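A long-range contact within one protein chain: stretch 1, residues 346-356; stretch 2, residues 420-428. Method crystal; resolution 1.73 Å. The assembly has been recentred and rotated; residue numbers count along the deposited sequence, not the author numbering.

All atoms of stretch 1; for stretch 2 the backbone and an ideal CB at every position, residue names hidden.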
# COMPACT_ATOMS: atom_id res chain seq x y z
N MET A 346 -33.29 -4.04 -1.57
CA MET A 346 -33.14 -5.48 -1.87
C MET A 346 -33.13 -5.71 -3.40
O MET A 346 -32.28 -6.47 -3.93
CB MET A 346 -34.27 -6.30 -1.24
CG MET A 346 -34.26 -6.31 0.29
SD MET A 346 -32.90 -7.28 0.95
CE MET A 346 -33.49 -8.92 0.71
N THR A 347 -34.13 -5.13 -4.09
CA THR A 347 -34.26 -5.38 -5.55
C THR A 347 -33.08 -4.85 -6.36
O THR A 347 -32.57 -5.55 -7.25
CB THR A 347 -35.57 -4.83 -6.15
OG1 THR A 347 -36.68 -5.51 -5.54
CG2 THR A 347 -35.60 -5.15 -7.67
N ILE A 348 -32.57 -3.68 -5.99
CA ILE A 348 -31.40 -3.13 -6.68
C ILE A 348 -30.18 -4.03 -6.49
O ILE A 348 -29.44 -4.30 -7.44
CB ILE A 348 -31.11 -1.70 -6.24
CG1 ILE A 348 -32.26 -0.80 -6.78
CG2 ILE A 348 -29.75 -1.21 -6.73
CD1 ILE A 348 -32.14 0.65 -6.33
N LEU A 349 -29.95 -4.48 -5.27
CA LEU A 349 -28.81 -5.37 -5.01
C LEU A 349 -28.95 -6.69 -5.79
O LEU A 349 -27.99 -7.20 -6.33
CB LEU A 349 -28.62 -5.62 -3.49
CG LEU A 349 -27.66 -4.58 -2.81
CD1 LEU A 349 -26.24 -4.83 -3.18
CD2 LEU A 349 -27.96 -3.14 -3.16
N PHE A 350 -30.17 -7.20 -5.90
CA PHE A 350 -30.36 -8.44 -6.69
C PHE A 350 -30.13 -8.12 -8.17
O PHE A 350 -29.42 -8.84 -8.89
CB PHE A 350 -31.77 -8.99 -6.48
CG PHE A 350 -32.06 -10.20 -7.34
CD1 PHE A 350 -31.52 -11.45 -7.02
CD2 PHE A 350 -32.77 -10.06 -8.52
CE1 PHE A 350 -31.74 -12.57 -7.85
CE2 PHE A 350 -32.99 -11.18 -9.36
CZ PHE A 350 -32.46 -12.42 -9.03
N SER A 351 -30.79 -7.09 -8.66
CA SER A 351 -30.84 -6.88 -10.11
C SER A 351 -29.51 -6.33 -10.65
O SER A 351 -29.07 -6.70 -11.75
CB SER A 351 -31.99 -5.93 -10.45
OG SER A 351 -32.21 -5.89 -11.86
N GLU A 352 -28.89 -5.39 -9.94
CA GLU A 352 -27.64 -4.84 -10.42
C GLU A 352 -26.47 -5.65 -9.93
O GLU A 352 -25.35 -5.50 -10.44
CB GLU A 352 -27.48 -3.39 -9.97
CG GLU A 352 -28.41 -2.47 -10.76
CD GLU A 352 -28.04 -2.43 -12.24
OE1 GLU A 352 -26.85 -2.21 -12.57
OE2 GLU A 352 -28.95 -2.59 -13.09
N GLY A 353 -26.68 -6.37 -8.81
CA GLY A 353 -25.54 -7.09 -8.18
C GLY A 353 -25.51 -8.57 -8.62
O GLY A 353 -24.66 -8.98 -9.39
N VAL A 354 -26.49 -9.35 -8.19
CA VAL A 354 -26.50 -10.77 -8.48
C VAL A 354 -26.63 -11.06 -9.98
O VAL A 354 -25.89 -11.89 -10.54
CB VAL A 354 -27.65 -11.50 -7.71
CG1 VAL A 354 -27.70 -13.01 -8.07
CG2 VAL A 354 -27.44 -11.33 -6.19
N ARG A 355 -27.59 -10.41 -10.60
CA ARG A 355 -27.88 -10.72 -12.00
C ARG A 355 -26.74 -10.32 -12.94
O ARG A 355 -26.65 -10.85 -14.05
CB ARG A 355 -29.14 -10.01 -12.45
CG ARG A 355 -30.39 -10.61 -11.94
CD ARG A 355 -31.57 -9.97 -12.65
NE ARG A 355 -32.04 -10.82 -13.73
CZ ARG A 355 -31.98 -10.52 -15.02
NH1 ARG A 355 -31.48 -9.36 -15.42
NH2 ARG A 355 -32.42 -11.40 -15.91
N LYS A 356 -25.90 -9.36 -12.52
CA LYS A 356 -24.77 -8.93 -13.35
C LYS A 356 -23.46 -9.59 -12.91
O LYS A 356 -22.39 -9.22 -13.36
CB LYS A 356 -24.67 -7.39 -13.35
CG LYS A 356 -25.94 -6.73 -13.91
CD LYS A 356 -25.80 -5.21 -14.02
CE LYS A 356 -26.76 -4.62 -15.07
NZ LYS A 356 -26.57 -3.13 -15.14
N UNK A 420 -37.58 5.36 -13.22
CA UNK A 420 -37.31 4.83 -14.58
C UNK A 420 -36.34 3.66 -14.64
O UNK A 420 -36.14 3.09 -15.71
CB UNK A 420 -36.76 5.95 -15.46
N UNK A 421 -35.71 3.31 -13.51
CA UNK A 421 -34.74 2.20 -13.53
C UNK A 421 -35.39 0.87 -13.85
O UNK A 421 -36.34 0.46 -13.20
CB UNK A 421 -34.02 2.10 -12.18
N UNK A 422 -34.87 0.17 -14.85
CA UNK A 422 -35.37 -1.18 -15.13
C UNK A 422 -34.68 -2.19 -14.22
O UNK A 422 -33.45 -2.26 -14.19
CB UNK A 422 -35.15 -1.55 -16.60
N UNK A 423 -35.46 -3.04 -13.57
CA UNK A 423 -34.90 -4.13 -12.74
C UNK A 423 -35.58 -5.44 -13.05
O UNK A 423 -36.71 -5.47 -13.57
CB UNK A 423 -35.04 -3.81 -11.25
N UNK A 424 -34.92 -6.54 -12.69
CA UNK A 424 -35.62 -7.80 -12.51
C UNK A 424 -35.71 -8.13 -11.04
O UNK A 424 -34.75 -7.93 -10.30
CB UNK A 424 -34.92 -8.93 -13.27
N UNK A 425 -36.81 -8.76 -10.67
CA UNK A 425 -37.03 -9.23 -9.30
C UNK A 425 -38.20 -8.47 -8.69
O UNK A 425 -38.31 -7.28 -8.85
CB UNK A 425 -35.77 -9.06 -8.45
N UNK A 426 -39.13 -9.20 -8.09
CA UNK A 426 -40.31 -8.60 -7.49
C UNK A 426 -40.54 -9.29 -6.14
O UNK A 426 -40.51 -10.53 -6.03
CB UNK A 426 -41.53 -8.73 -8.40
N UNK A 427 -40.73 -8.48 -5.10
CA UNK A 427 -41.14 -8.98 -3.77
C UNK A 427 -42.63 -9.32 -3.76
O UNK A 427 -43.49 -8.43 -3.90
CB UNK A 427 -40.83 -7.95 -2.69
N UNK A 428 -42.94 -10.61 -3.69
CA UNK A 428 -44.34 -11.04 -3.81
C UNK A 428 -45.04 -11.05 -2.47
O UNK A 428 -46.10 -10.43 -2.31
CB UNK A 428 -44.42 -12.43 -4.44

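Position 420 lies beyond the reach of stretch 1. Its phi is 85°, and a positive phi by itself favours glycine. The residue is Gly 420.

At 421 the CA-to-CB bond points toward the helix, but the ideal CB has no atom of stretch 1 within 5.5 Å. A gap is left in front of Ile 348 and the CG of Glu 352. A long, flexible apolar side chain would suit; a short one would stop before the helix. The residue is Met 421, extended with all three chi angles t. Its CE lies 3.4 Å from Glu 352 CG and 4.2 Å from Ile 348 CG1.

At 422 the bond points sideways and stretch 1 sets little limit, so many residues would fit, polar ones included. It is Gln 422, whose side chain leads away. Its backbone O accepts from a water that also donates to Glu 352 OE2 and accepts from Ser 351 OG.

At 423 the bond points toward the helix. The ideal CB is 3.6 Å from Ser 351 OG and 3.9 Å from Thr 347 CG2. A compact side chain such as valine, alanine or threonine would suit. The residue is Val 423, with its CG2 3.7 Å from Thr 347 CG2.

At 424 the backbone N donates to Ser 351 OG at 2.9 Å, a bond open to almost any residue. The ideal CB is 3.5 Å from Arg 355 NE, beside a flat cation. An aromatic ring could stack there, and an acidic group could pair with the charge. The residue is His 424. The guanidinium of Arg 355 lies flat on its ring, centres 3.5 Å apart and planes at 1°. The O of His 424 meets the edge of the Phe 350 ring, 3.4 Å from CD2, and finds no hydrogen-bond partner.

At 425 an ideal CB would sit 3.2 Å from Phe 350 CD2, which is tight. The backbone angles, 115/131, would also jam it against the preceding carbonyl O. Both point to glycine, and Gly 425 it is. Its O lies 3.6 Å from Thr 347 CG2.

At 426 the bond points away, so stretch 1 does not choose. Asp 426 has its OD2 hydrogen-bonded elsewhere in the structure.

At 427 the bond points toward the helix again, with some room left. A medium apolar residue would suit. Val 427 brings CG2 to 4.5 Å from Thr 347 OG1.

Position 428 is out of reach; it is Ile 428.

Stretch 2, residues 420-428: GMQVHGDVI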
# COMPACT_ATOMS: atom_id res chain seq x y z
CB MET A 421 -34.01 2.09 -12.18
CG MET A 421 -32.81 1.14 -12.23
SD MET A 421 -32.14 1.16 -10.55
CE MET A 421 -30.92 -0.16 -10.68
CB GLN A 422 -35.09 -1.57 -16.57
CG GLN A 422 -35.55 -0.52 -17.54
CD GLN A 422 -37.02 -0.43 -17.54
OE1 GLN A 422 -37.59 0.54 -17.04
NE2 GLN A 422 -37.68 -1.50 -18.02
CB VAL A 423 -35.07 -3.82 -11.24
CG1 VAL A 423 -34.31 -2.52 -10.89
CG2 VAL A 423 -36.57 -3.70 -10.88
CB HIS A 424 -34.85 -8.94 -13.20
CG HIS A 424 -34.82 -8.81 -14.68
ND1 HIS A 424 -35.30 -9.79 -15.52
CD2 HIS A 424 -34.38 -7.81 -15.48
CE1 HIS A 424 -35.18 -9.39 -16.77
NE2 HIS A 424 -34.61 -8.20 -16.78
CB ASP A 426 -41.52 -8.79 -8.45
CG ASP A 426 -42.66 -7.78 -8.22
OD1 ASP A 426 -42.45 -6.75 -7.54
OD2 ASP A 426 -43.77 -8.01 -8.75
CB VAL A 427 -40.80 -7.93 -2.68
CG1 VAL A 427 -41.32 -8.36 -1.30
CG2 VAL A 427 -39.24 -7.71 -2.64
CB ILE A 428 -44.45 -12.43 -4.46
CG1 ILE A 428 -43.71 -12.43 -5.82
CG2 ILE A 428 -45.95 -12.91 -4.53
CD1 ILE A 428 -44.20 -11.36 -6.82
O HOH W 1 -31.38 -3.48 -12.74
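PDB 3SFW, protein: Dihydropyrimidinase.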